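Local coordinates for protein HMTCP-1 (PDB 1A1X) that binds the protein kinases AKT1 and AKT2 through their PH domains and enhances their phosphorylation and activation, at residues 28-32 with 44-50. Sequence-based numbering, arbitrary orientation.
Sequences RTWVA and RVQQIQV
Gln-47 lies across the indole of Trp-30, and its side chain can be followed outward atom by atom. CB sits over the six-membered ring in a CH-pi contact, 3.5 Å from the centroid and almost on the ring normal. CG, anti to the backbone N (chi1 -153°), stays on the same face, 3.4 Å from Trp-30 CE2. The chain then bends at chi2 (-77°), and the amide turns off the ring. NE2 donates a nearly straight bond of 2.8 Å to Thr-29 O, while OE1 faces the aliphatic CD of Arg-28. Further along the hairpin of strands 29-36 and 41-46, Val-31 and Gln-46 form a hydrogen-bonded antiparallel pair. Thr-29 OG1 donates to Ile-48 O at 2.8 Å. At the ring's N-H, Trp-30 NE1 hydrogen-bonds Asp-24, which also forms a salt bridge with Arg-28. A leucine in place of Trp-30 would probably deprive the Gln-47 methylenes of their flat support and Asp-24 of a donor. In this part of the barrel, then, two side-chain hydrogen bonds, from Gln-47 NE2 and Thr-29 OG1, tie Thr-29 to the segment 44-50, and the indole face probably helps to set the glutamine that supplies one of them.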
loop_
_atom_site.group_PDB
_atom_site.type_symbol
_atom_site.label_atom_id
_atom_site.label_comp_id
_atom_site.label_asym_id
_atom_site.label_seq_id
_atom_site.Cartn_x
_atom_site.Cartn_y
_atom_site.Cartn_z
ATOM N N ARG A 28 -17.847 4.507 -13.633
ATOM C CA ARG A 28 -17.572 4.910 -12.264
ATOM C C ARG A 28 -16.356 5.832 -12.261
ATOM O O ARG A 28 -15.424 5.656 -13.047
ATOM C CB ARG A 28 -17.290 3.689 -11.397
ATOM C CG ARG A 28 -18.476 2.773 -11.235
ATOM C CD ARG A 28 -18.110 1.608 -10.375
ATOM N NE ARG A 28 -16.921 0.948 -10.895
ATOM C CZ ARG A 28 -16.308 -0.066 -10.299
ATOM N NH1 ARG A 28 -16.774 -0.544 -9.149
ATOM N NH2 ARG A 28 -15.224 -0.600 -10.850
ATOM N N THR A 29 -16.377 6.830 -11.389
ATOM C CA THR A 29 -15.265 7.762 -11.311
ATOM C C THR A 29 -14.190 7.336 -10.310
ATOM O O THR A 29 -14.475 6.710 -9.285
ATOM C CB THR A 29 -15.741 9.191 -10.992
ATOM O OG1 THR A 29 -16.544 9.174 -9.813
ATOM C CG2 THR A 29 -16.551 9.750 -12.141
ATOM N N TRP A 30 -12.945 7.639 -10.657
ATOM C CA TRP A 30 -11.784 7.337 -9.834
ATOM C C TRP A 30 -10.999 8.627 -9.718
ATOM O O TRP A 30 -10.861 9.350 -10.702
ATOM C CB TRP A 30 -10.915 6.298 -10.519
ATOM C CG TRP A 30 -11.488 4.932 -10.532
ATOM C CD1 TRP A 30 -12.502 4.474 -11.327
ATOM C CD2 TRP A 30 -11.062 3.819 -9.739
ATOM N NE1 TRP A 30 -12.729 3.144 -11.078
ATOM C CE2 TRP A 30 -11.860 2.714 -10.108
ATOM C CE3 TRP A 30 -10.082 3.646 -8.752
ATOM C CZ2 TRP A 30 -11.706 1.450 -9.528
ATOM C CZ3 TRP A 30 -9.927 2.384 -8.176
ATOM C CH2 TRP A 30 -10.736 1.305 -8.568
ATOM N N VAL A 31 -10.541 8.954 -8.513
ATOM C CA VAL A 31 -9.757 10.168 -8.294
ATOM C C VAL A 31 -8.293 9.755 -8.157
ATOM O O VAL A 31 -7.956 8.888 -7.337
ATOM C CB VAL A 31 -10.209 10.920 -7.011
ATOM C CG1 VAL A 31 -9.298 12.107 -6.742
ATOM C CG2 VAL A 31 -11.656 11.396 -7.153
ATOM N N ALA A 32 -7.432 10.355 -8.973
ATOM C CA ALA A 32 -6.011 10.032 -8.939
ATOM C C ALA A 32 -5.153 11.166 -8.395
ATOM O O ALA A 32 -5.302 12.318 -8.797
ATOM C CB ALA A 32 -5.527 9.619 -10.326
ATOM N N ARG A 44 -1.900 7.262 -6.619
ATOM C CA ARG A 44 -2.817 6.560 -5.736
ATOM C C ARG A 44 -4.188 6.887 -6.312
ATOM O O ARG A 44 -4.552 8.051 -6.443
ATOM C CB ARG A 44 -2.669 7.063 -4.301
ATOM C CG ARG A 44 -3.434 6.243 -3.276
ATOM C CD ARG A 44 -2.755 6.323 -1.920
ATOM N NE ARG A 44 -2.622 7.698 -1.467
ATOM C CZ ARG A 44 -3.568 8.377 -0.827
ATOM N NH1 ARG A 44 -4.736 7.811 -0.554
ATOM N NH2 ARG A 44 -3.335 9.623 -0.448
ATOM N N VAL A 45 -4.908 5.858 -6.734
ATOM C CA VAL A 45 -6.204 6.050 -7.372
ATOM C C VAL A 45 -7.305 5.379 -6.566
ATOM O O VAL A 45 -7.246 4.177 -6.297
ATOM C CB VAL A 45 -6.193 5.477 -8.828
ATOM C CG1 VAL A 45 -7.293 6.099 -9.646
ATOM C CG2 VAL A 45 -4.827 5.701 -9.500
ATOM N N GLN A 46 -8.304 6.172 -6.185
ATOM C CA GLN A 46 -9.426 5.682 -5.399
ATOM C C GLN A 46 -10.769 5.857 -6.100
ATOM O O GLN A 46 -11.048 6.903 -6.698
ATOM C CB GLN A 46 -9.466 6.383 -4.036
ATOM C CG GLN A 46 -8.288 6.059 -3.141
ATOM C CD GLN A 46 -8.421 6.689 -1.776
ATOM O OE1 GLN A 46 -9.310 7.499 -1.550
ATOM N NE2 GLN A 46 -7.535 6.318 -0.854
ATOM N N GLN A 47 -11.606 4.828 -5.989
ATOM C CA GLN A 47 -12.930 4.834 -6.594
ATOM C C GLN A 47 -13.887 5.589 -5.681
ATOM O O GLN A 47 -14.426 5.042 -4.719
ATOM C CB GLN A 47 -13.415 3.397 -6.833
ATOM C CG GLN A 47 -14.416 3.249 -7.976
ATOM C CD GLN A 47 -15.805 3.705 -7.598
ATOM O OE1 GLN A 47 -16.568 2.941 -7.006
ATOM N NE2 GLN A 47 -16.145 4.950 -7.926
ATOM N N ILE A 48 -14.035 6.873 -5.973
ATOM C CA ILE A 48 -14.910 7.754 -5.224
ATOM C C ILE A 48 -15.810 8.478 -6.217
ATOM O O ILE A 48 -15.347 8.947 -7.265
ATOM C CB ILE A 48 -14.089 8.791 -4.413
ATOM C CG1 ILE A 48 -13.189 8.064 -3.400
ATOM C CG2 ILE A 48 -15.022 9.794 -3.706
ATOM C CD1 ILE A 48 -12.239 8.982 -2.627
ATOM N N GLN A 49 -17.099 8.527 -5.892
ATOM C CA GLN A 49 -18.110 9.198 -6.707
ATOM C C GLN A 49 -17.940 10.719 -6.603
ATOM O O GLN A 49 -18.078 11.301 -5.529
ATOM C CB GLN A 49 -19.495 8.785 -6.212
ATOM C CG GLN A 49 -20.665 9.335 -7.006
ATOM C CD GLN A 49 -21.991 8.759 -6.533
ATOM O OE1 GLN A 49 -22.227 7.542 -6.619
ATOM N NE2 GLN A 49 -22.857 9.623 -6.009
ATOM N N VAL A 50 -17.551 11.351 -7.703
ATOM C CA VAL A 50 -17.364 12.798 -7.715
ATOM C C VAL A 50 -18.176 13.380 -8.861
ATOM O O VAL A 50 -18.567 12.655 -9.774
ATOM C CB VAL A 50 -15.870 13.194 -7.876
ATOM C CG1 VAL A 50 -15.079 12.777 -6.650
ATOM C CG2 VAL A 50 -15.275 12.564 -9.122
#